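Side-chain contact in fructose-bisphosphatase (Pyrococcus horikoshii, PDB 1VDW), which probably hydrolyses fructose 1,6-bisphosphate to fructose 6-phosphate and phosphate with magnesium as cofactor, and works as a homodimer: residues Y113-E118 and E122-G127. Residues are numbered along the deposited sequence; the frame is centred on the assembly and turned at random. Where two conformers were deposited one is given.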
ATOM      1  N   TYR A 113       1.885  20.391 -17.997  1.00 12.93           N
ATOM      2  CA  TYR A 113       0.830  19.444 -17.664  1.00 12.34           C
ATOM      3  C   TYR A 113       1.426  18.124 -17.215  1.00 11.05           C
ATOM      4  O   TYR A 113       2.468  17.702 -17.706  1.00 12.69           O
ATOM      5  CB  TYR A 113      -0.053  19.198 -18.890  1.00 12.26           C
ATOM      6  CG  TYR A 113      -1.141  18.169 -18.686  1.00 10.60           C
ATOM      7  CD1 TYR A 113      -2.239  18.441 -17.876  1.00 12.75           C
ATOM      8  CD2 TYR A 113      -1.074  16.930 -19.313  1.00 12.38           C
ATOM      9  CE1 TYR A 113      -3.250  17.498 -17.700  1.00 12.25           C
ATOM     10  CE2 TYR A 113      -2.073  15.983 -19.145  1.00 12.72           C
ATOM     11  CZ  TYR A 113      -3.158  16.273 -18.339  1.00 12.42           C
ATOM     12  OH  TYR A 113      -4.149  15.332 -18.183  1.00 13.04           O
ATOM     13  N   ALA A 114       0.750  17.478 -16.276  1.00 10.58           N
ATOM     14  CA  ALA A 114       1.179  16.181 -15.796  1.00  9.98           C
ATOM     15  C   ALA A 114      -0.036  15.428 -15.298  1.00  9.91           C
ATOM     16  O   ALA A 114      -1.015  16.031 -14.844  1.00 10.08           O
ATOM     17  CB  ALA A 114       2.189  16.333 -14.666  1.00 11.14           C
ATOM     18  N   PHE A 115       0.005  14.109 -15.414  1.00  8.63           N
ATOM     19  CA  PHE A 115      -1.090  13.306 -14.902  1.00  8.53           C
ATOM     20  C   PHE A 115      -0.553  11.998 -14.369  1.00  8.55           C
ATOM     21  O   PHE A 115       0.514  11.521 -14.768  1.00  8.52           O
ATOM     22  CB  PHE A 115      -2.177  13.054 -15.975  1.00  9.22           C
ATOM     23  CG  PHE A 115      -1.851  11.962 -16.965  1.00  9.30           C
ATOM     24  CD1 PHE A 115      -2.094  10.623 -16.660  1.00 11.39           C
ATOM     25  CD2 PHE A 115      -1.350  12.277 -18.222  1.00 11.26           C
ATOM     26  CE1 PHE A 115      -1.847   9.618 -17.598  1.00 12.62           C
ATOM     27  CE2 PHE A 115      -1.102  11.278 -19.163  1.00 12.35           C
ATOM     28  CZ  PHE A 115      -1.352   9.949 -18.850  1.00 12.37           C
ATOM     29  N   ILE A 116      -1.290  11.463 -13.410  1.00  7.80           N
ATOM     30  CA  ILE A 116      -0.986  10.176 -12.814  1.00  8.02           C
ATOM     31  C   ILE A 116      -2.320   9.447 -12.801  1.00  7.47           C
ATOM     32  O   ILE A 116      -3.315   9.960 -12.285  1.00  8.62           O
ATOM     33  CB  ILE A 116      -0.454  10.313 -11.366  1.00  7.56           C
ATOM     34  CG1 ILE A 116       0.962  10.894 -11.396  1.00  8.43           C
ATOM     35  CG2 ILE A 116      -0.451   8.943 -10.665  1.00  8.74           C
ATOM     36  CD1 ILE A 116       1.497  11.295 -10.030  1.00  9.98           C
ATOM     37  N   TYR A 117      -2.331   8.253 -13.388  0.50  8.04           N
ATOM     38  CA  TYR A 117      -3.525   7.416 -13.460  0.50  7.59           C
ATOM     39  C   TYR A 117      -3.393   6.264 -12.467  0.50  8.43           C
ATOM     40  O   TYR A 117      -2.473   5.453 -12.577  0.50  9.37           O
ATOM     41  CB  TYR A 117      -3.696   6.872 -14.889  0.50  8.37           C
ATOM     42  CG  TYR A 117      -4.842   5.894 -15.067  0.50  7.14           C
ATOM     43  CD1 TYR A 117      -6.091   6.146 -14.505  0.50  6.61           C
ATOM     44  CD2 TYR A 117      -4.679   4.722 -15.810  0.50  7.91           C
ATOM     45  CE1 TYR A 117      -7.153   5.258 -14.673  0.50  6.78           C
ATOM     46  CE2 TYR A 117      -5.739   3.824 -15.985  0.50  6.83           C
ATOM     47  CZ  TYR A 117      -6.970   4.102 -15.412  0.50  6.58           C
ATOM     48  OH  TYR A 117      -8.016   3.221 -15.569  0.50  7.02           O
ATOM     49  N   GLU A 118      -4.306   6.206 -11.500  1.00  8.08           N
ATOM     50  CA  GLU A 118      -4.304   5.160 -10.473  1.00  7.72           C
ATOM     51  C   GLU A 118      -5.517   4.303 -10.858  1.00  8.20           C
ATOM     52  O   GLU A 118      -6.631   4.505 -10.376  1.00  8.50           O
ATOM     53  CB  GLU A 118      -4.487   5.812  -9.102  1.00  8.03           C
ATOM     54  CG  GLU A 118      -4.523   4.814  -7.962  1.00  7.59           C
ATOM     55  CD  GLU A 118      -4.676   5.435  -6.580  1.00  8.37           C
ATOM     56  OE1 GLU A 118      -5.023   6.632  -6.463  1.00 10.06           O
ATOM     57  OE2 GLU A 118      -4.463   4.696  -5.592  1.00  9.24           O
ATOM     58  N   GLU A 122      -9.843   3.934 -10.329  1.00  9.62           N
ATOM     59  CA  GLU A 122     -10.290   4.796 -11.424  1.00  9.20           C
ATOM     60  C   GLU A 122     -10.043   6.274 -11.167  1.00  9.45           C
ATOM     61  O   GLU A 122     -10.912   7.110 -11.409  1.00 11.35           O
ATOM     62  CB  GLU A 122     -11.783   4.559 -11.675  1.00 10.51           C
ATOM     63  CG  GLU A 122     -12.109   3.123 -12.073  1.00 13.97           C
ATOM     64  CD  GLU A 122     -13.600   2.856 -12.184  1.00 15.85           C
ATOM     65  OE1 GLU A 122     -14.324   3.709 -12.733  1.00 16.17           O
ATOM     66  OE2 GLU A 122     -14.049   1.780 -11.732  1.00 18.65           O
ATOM     67  N   ARG A 123      -8.848   6.599 -10.694  1.00  9.82           N
ATOM     68  CA  ARG A 123      -8.505   7.980 -10.387  1.00  9.82           C
ATOM     69  C   ARG A 123      -7.533   8.626 -11.347  1.00 10.07           C
ATOM     70  O   ARG A 123      -6.474   8.065 -11.647  1.00 11.43           O
ATOM     71  CB  ARG A 123      -7.888   8.079  -8.998  1.00 10.87           C
ATOM     72  CG  ARG A 123      -8.824   7.878  -7.857  1.00 13.13           C
ATOM     73  CD  ARG A 123      -7.986   7.888  -6.598  1.00 16.17           C
ATOM     74  NE  ARG A 123      -8.748   7.547  -5.413  1.00 18.69           N
ATOM     75  CZ  ARG A 123      -8.206   7.170  -4.259  1.00 16.77           C
ATOM     76  NH1 ARG A 123      -6.879   7.077  -4.121  1.00 13.35           N
ATOM     77  NH2 ARG A 123      -8.998   6.881  -3.237  1.00 19.33           N
ATOM     78  N   LEU A 124      -7.879   9.817 -11.813  1.00  9.48           N
ATOM     79  CA  LEU A 124      -6.986  10.555 -12.691  1.00  8.92           C
ATOM     80  C   LEU A 124      -6.556  11.827 -11.979  1.00  8.81           C
ATOM     81  O   LEU A 124      -7.377  12.716 -11.738  1.00  9.49           O
ATOM     82  CB  LEU A 124      -7.662  10.924 -14.018  1.00 10.09           C
ATOM     83  CG  LEU A 124      -6.775  11.756 -14.961  1.00 11.59           C
ATOM     84  CD1 LEU A 124      -5.544  10.956 -15.350  1.00 12.84           C
ATOM     85  CD2 LEU A 124      -7.556  12.157 -16.209  1.00 12.74           C
ATOM     86  N   TYR A 125      -5.278  11.893 -11.606  1.00  8.79           N
ATOM     87  CA  TYR A 125      -4.719  13.074 -10.959  1.00  7.64           C
ATOM     88  C   TYR A 125      -4.097  13.912 -12.065  1.00  8.55           C
ATOM     89  O   TYR A 125      -3.392  13.383 -12.929  1.00  9.17           O
ATOM     90  CB  TYR A 125      -3.602  12.704  -9.980  1.00  7.84           C
ATOM     91  CG  TYR A 125      -4.004  11.834  -8.817  1.00  7.81           C
ATOM     92  CD1 TYR A 125      -4.228  12.386  -7.558  1.00  8.77           C
ATOM     93  CD2 TYR A 125      -4.116  10.450  -8.965  1.00  7.67           C
ATOM     94  CE1 TYR A 125      -4.547  11.573  -6.466  1.00  8.96           C
ATOM     95  CE2 TYR A 125      -4.432   9.635  -7.887  1.00  9.12           C
ATOM     96  CZ  TYR A 125      -4.644  10.202  -6.646  1.00  8.14           C
ATOM     97  OH  TYR A 125      -4.941   9.386  -5.574  1.00  9.89           O
ATOM     98  N   GLU A 126      -4.354  15.214 -12.032  1.00  9.20           N
ATOM     99  CA  GLU A 126      -3.798  16.112 -13.030  1.00  9.72           C
ATOM    100  C   GLU A 126      -3.175  17.326 -12.370  1.00  9.83           C
ATOM    101  O   GLU A 126      -3.672  17.835 -11.366  1.00 10.47           O
ATOM    102  CB  GLU A 126      -4.880  16.572 -14.010  1.00 10.55           C
ATOM    103  CG  GLU A 126      -5.495  15.454 -14.825  1.00 11.66           C
ATOM    104  CD  GLU A 126      -6.600  15.955 -15.728  1.00 13.34           C
ATOM    105  OE1 GLU A 126      -6.348  16.151 -16.938  1.00 13.62           O
ATOM    106  OE2 GLU A 126      -7.716  16.166 -15.216  1.00 13.90           O
ATOM    107  N   GLY A 127      -2.072  17.782 -12.948  1.00 10.62           N
ATOM    108  CA  GLY A 127      -1.390  18.952 -12.439  1.00 11.40           C
ATOM    109  C   GLY A 127      -1.234  19.928 -13.583  1.00 12.09           C
ATOM    110  O   GLY A 127      -0.702  19.581 -14.637  1.00 12.19           O
TER
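Glu118 and Arg123 face each other at the turn end of an antiparallel beta hairpin, strands 113-118 and 123-127, whose hydrogen-bonded pairs are Ala114 with Gly127, Ile116 with Tyr125, and Glu118 with Arg123. Each pair is closed by two backbone bonds, the straightest being Arg123 N to Glu118 O (174°). Glu122 joins Arg123 opposite Glu118, which makes a G1 beta bulge where the second strand leaves the turn.

The polar side chains meet at two carboxylates. Glu118 runs out fully extended, CG trans to the backbone N (chi1 179°), and its OE1 takes two donors: Tyr125 OH at 2.9 Å, nearly in line with the C-O bond, and Arg123 NH1 at 3.0 Å in a salt bridge on the syn side but well out of the carboxylate plane. Carboxylate and Tyr125 ring are only 25° apart in plane, with OE1 at the ring edge, whereas the guanidinium is turned steeply against the carboxylate. Tyr181 OH holds the other oxygen, OE2. Tyr125 OH is also held by Arg184 NE, and Arg184 NH2 sits close to Arg123 NH1; with an alanine here instead of Glu118, the two arginines would probably be left with less negative charge to offset them, and Tyr125 OH would lose this acceptor. On the other face, Tyr113 OH reaches the anti lone pair of Glu126 OE1 at 2.7 Å, ring and carboxylate almost perpendicular; Glu126 OE2 pairs with Arg7.

Among apolar groups, Leu124 CD1 touches Phe115 CD1 at 3.7 Å, and Ile116 CB meets Tyr125 CB at 4.2 Å.

The hairpin lies inside the large mixed sheet, between strands 100-107 and 132-135. Helix 3-20 covers the Tyr113, Phe115 and Tyr117 face; helices 175-184 and 199-211 pack on the other, where Ile116 comes near the predicted magnesium ligands Asp84 and Asp87. Arg123 NH2 also bonds Gly95 O of the second subunit, carrying this hairpin end into the dimer interface.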